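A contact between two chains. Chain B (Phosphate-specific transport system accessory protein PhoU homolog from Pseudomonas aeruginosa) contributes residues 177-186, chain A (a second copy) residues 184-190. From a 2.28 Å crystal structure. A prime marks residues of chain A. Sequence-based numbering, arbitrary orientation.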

# COMPACT_ATOMS: atom_id res chain seq x y z
N LEU B 177 -22.69 9.65 -0.49
CA LEU B 177 -22.47 9.86 -1.94
C LEU B 177 -23.10 8.75 -2.79
O LEU B 177 -23.64 9.03 -3.85
CB LEU B 177 -20.99 10.01 -2.28
CG LEU B 177 -20.35 11.24 -1.68
CD1 LEU B 177 -18.84 11.23 -1.82
CD2 LEU B 177 -20.94 12.46 -2.34
N VAL B 178 -23.05 7.52 -2.31
CA VAL B 178 -23.75 6.42 -2.97
C VAL B 178 -25.27 6.62 -3.07
O VAL B 178 -25.86 6.58 -4.18
CB VAL B 178 -23.47 5.10 -2.26
CG1 VAL B 178 -24.50 4.05 -2.63
CG2 VAL B 178 -22.08 4.61 -2.62
N THR B 179 -25.90 6.88 -1.93
CA THR B 179 -27.33 7.11 -1.92
C THR B 179 -27.67 8.29 -2.83
O THR B 179 -28.66 8.26 -3.58
CB THR B 179 -27.89 7.28 -0.49
OG1 THR B 179 -27.37 8.46 0.11
CG2 THR B 179 -27.53 6.09 0.41
N TYR B 180 -26.84 9.33 -2.82
CA TYR B 180 -27.05 10.42 -3.77
C TYR B 180 -26.99 9.97 -5.24
O TYR B 180 -27.77 10.44 -6.08
CB TYR B 180 -26.07 11.57 -3.54
CG TYR B 180 -26.33 12.69 -4.53
CD1 TYR B 180 -27.36 13.61 -4.33
CD2 TYR B 180 -25.60 12.79 -5.70
CE1 TYR B 180 -27.62 14.60 -5.26
CE2 TYR B 180 -25.86 13.75 -6.64
CZ TYR B 180 -26.87 14.66 -6.42
OH TYR B 180 -27.10 15.61 -7.35
N MET B 181 -26.06 9.09 -5.59
CA MET B 181 -25.94 8.66 -6.97
C MET B 181 -27.19 7.89 -7.45
O MET B 181 -27.52 7.88 -8.65
CB MET B 181 -24.70 7.78 -7.14
CG MET B 181 -23.40 8.54 -7.34
SD MET B 181 -22.10 7.37 -7.69
CE MET B 181 -22.00 6.51 -6.13
N MET B 182 -27.85 7.21 -6.52
CA MET B 182 -29.11 6.55 -6.81
C MET B 182 -30.28 7.52 -6.92
O MET B 182 -31.22 7.28 -7.66
CB MET B 182 -29.41 5.55 -5.73
CG MET B 182 -28.39 4.45 -5.65
SD MET B 182 -28.87 3.30 -4.36
CE MET B 182 -27.37 2.26 -4.28
N GLU B 183 -30.23 8.62 -6.17
CA GLU B 183 -31.23 9.68 -6.30
C GLU B 183 -31.02 10.43 -7.61
O GLU B 183 -31.97 10.99 -8.15
CB GLU B 183 -31.15 10.65 -5.12
CG GLU B 183 -32.21 11.76 -5.13
CD GLU B 183 -32.22 12.62 -3.86
OE1 GLU B 183 -31.60 13.71 -3.85
OE2 GLU B 183 -32.85 12.22 -2.85
N ASP B 184 -29.79 10.45 -8.13
CA ASP B 184 -29.51 11.20 -9.35
C ASP B 184 -28.44 10.52 -10.21
O ASP B 184 -27.27 10.93 -10.22
CB ASP B 184 -29.13 12.64 -9.00
CG ASP B 184 -28.73 13.45 -10.22
OD1 ASP B 184 -29.25 13.20 -11.33
OD2 ASP B 184 -27.87 14.32 -10.05
N PRO B 185 -28.87 9.52 -11.00
CA PRO B 185 -27.99 8.66 -11.82
C PRO B 185 -27.14 9.39 -12.84
O PRO B 185 -26.10 8.87 -13.31
CB PRO B 185 -28.99 7.74 -12.53
CG PRO B 185 -30.17 7.71 -11.63
CD PRO B 185 -30.27 9.11 -11.13
N ARG B 186 -27.55 10.60 -13.21
CA ARG B 186 -26.82 11.36 -14.20
C ARG B 186 -25.48 11.87 -13.61
O ARG B 186 -24.57 12.18 -14.33
CB ARG B 186 -27.68 12.52 -14.75
CG ARG B 186 -28.24 12.26 -16.16
CD ARG B 186 -29.31 13.27 -16.56
NE ARG B 186 -30.61 13.00 -15.93
CZ ARG B 186 -31.63 12.33 -16.48
NH1 ARG B 186 -31.55 11.82 -17.71
NH2 ARG B 186 -32.75 12.15 -15.78
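Chain A 184-190: DPRAISR

Ile188′ forms the apolar centre of the contact, its CA-to-CB bond directed toward chain B and its side chain (chi1 m, chi2 t) lying among three residues of the chain B helix. Its CG2 is 3.8 Å from Met181 CE and 4.2 Å from Val178 CG1, while its CB lies 4.1 Å from Met182 CE. The extended Met182 side chain (m, t, t) leaves its backbone sideways, yet its end comes nearer to chain A: CE comes within 3.7 Å of Ser189′ N and 3.9 Å of Arg186′ O. The two stretches run in opposite senses, with Val178 beside Ser189′ (CA to CA 6.5 Å) and Met182 beside Pro185′ (CA to CA 5.4 Å). Chain A follows a 3-10 segment from Pro185′ to Ala187′ and then enters a helix at Ile188′; Ile188′ N donates to Pro185′ O at 3.2 Å. That same carbonyl, Pro185′ O, packs 3.4 Å from Met182 CG. Beyond the helix of chain B, the two copies of one proline meet, Pro185 CB 3.8 Å from Pro185′ CG. At the other end Val178 CG1 touches Ser189′ CB at 3.9 Å, and Ser189′ OG is hydrogen-bonded elsewhere in the structure. No hydrogen bond joins the stretches; at the polar edge, Arg190′ NH2 makes a weak hydrogen bond of 3.4 Å to Arg186′ O within chain A.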

# COMPACT_ATOMS: atom_id res chain seq x y z
N ASP A 184 -28.14 0.25 -14.16
CA ASP A 184 -28.94 -0.19 -12.99
C ASP A 184 -28.43 0.50 -11.73
O ASP A 184 -27.66 -0.09 -10.98
CB ASP A 184 -28.90 -1.73 -12.85
CG ASP A 184 -29.69 -2.26 -11.60
OD1 ASP A 184 -30.53 -1.55 -11.02
OD2 ASP A 184 -29.46 -3.43 -11.22
N PRO A 185 -28.83 1.76 -11.52
CA PRO A 185 -28.35 2.53 -10.39
C PRO A 185 -28.66 1.92 -9.02
O PRO A 185 -27.89 2.16 -8.10
CB PRO A 185 -29.06 3.88 -10.56
CG PRO A 185 -29.27 3.99 -11.99
CD PRO A 185 -29.58 2.61 -12.46
N ARG A 186 -29.74 1.15 -8.89
CA ARG A 186 -30.04 0.48 -7.62
C ARG A 186 -28.93 -0.48 -7.16
O ARG A 186 -28.87 -0.87 -6.01
CB ARG A 186 -31.36 -0.31 -7.73
CG ARG A 186 -32.62 0.50 -8.02
CD ARG A 186 -33.87 -0.33 -7.73
NE ARG A 186 -35.09 0.21 -8.33
CZ ARG A 186 -35.60 -0.15 -9.52
NH1 ARG A 186 -35.00 -1.06 -10.29
NH2 ARG A 186 -36.73 0.42 -9.93
N ALA A 187 -28.05 -0.87 -8.07
CA ALA A 187 -27.05 -1.86 -7.74
C ALA A 187 -25.69 -1.24 -7.42
O ALA A 187 -24.77 -1.97 -7.10
CB ALA A 187 -26.95 -2.86 -8.88
N ILE A 188 -25.59 0.08 -7.43
CA ILE A 188 -24.33 0.78 -7.26
C ILE A 188 -23.54 0.38 -6.01
O ILE A 188 -22.34 0.10 -6.05
CB ILE A 188 -24.58 2.30 -7.26
CG1 ILE A 188 -24.79 2.78 -8.71
CG2 ILE A 188 -23.43 3.05 -6.58
CD1 ILE A 188 -25.37 4.18 -8.83
N SER A 189 -24.22 0.35 -4.87
CA SER A 189 -23.61 -0.03 -3.62
C SER A 189 -23.03 -1.46 -3.67
O SER A 189 -21.93 -1.74 -3.16
CB SER A 189 -24.65 0.11 -2.53
OG SER A 189 -24.11 -0.20 -1.28
N ARG A 190 -23.75 -2.36 -4.32
CA ARG A 190 -23.28 -3.72 -4.42
C ARG A 190 -22.14 -3.85 -5.46
O ARG A 190 -21.13 -4.51 -5.20
CB ARG A 190 -24.43 -4.67 -4.72
CG ARG A 190 -25.33 -4.89 -3.53
CD ARG A 190 -26.61 -5.61 -3.93
NE ARG A 190 -27.51 -4.73 -4.67
CZ ARG A 190 -28.28 -5.12 -5.68
NH1 ARG A 190 -28.24 -6.36 -6.13
NH2 ARG A 190 -29.07 -4.25 -6.27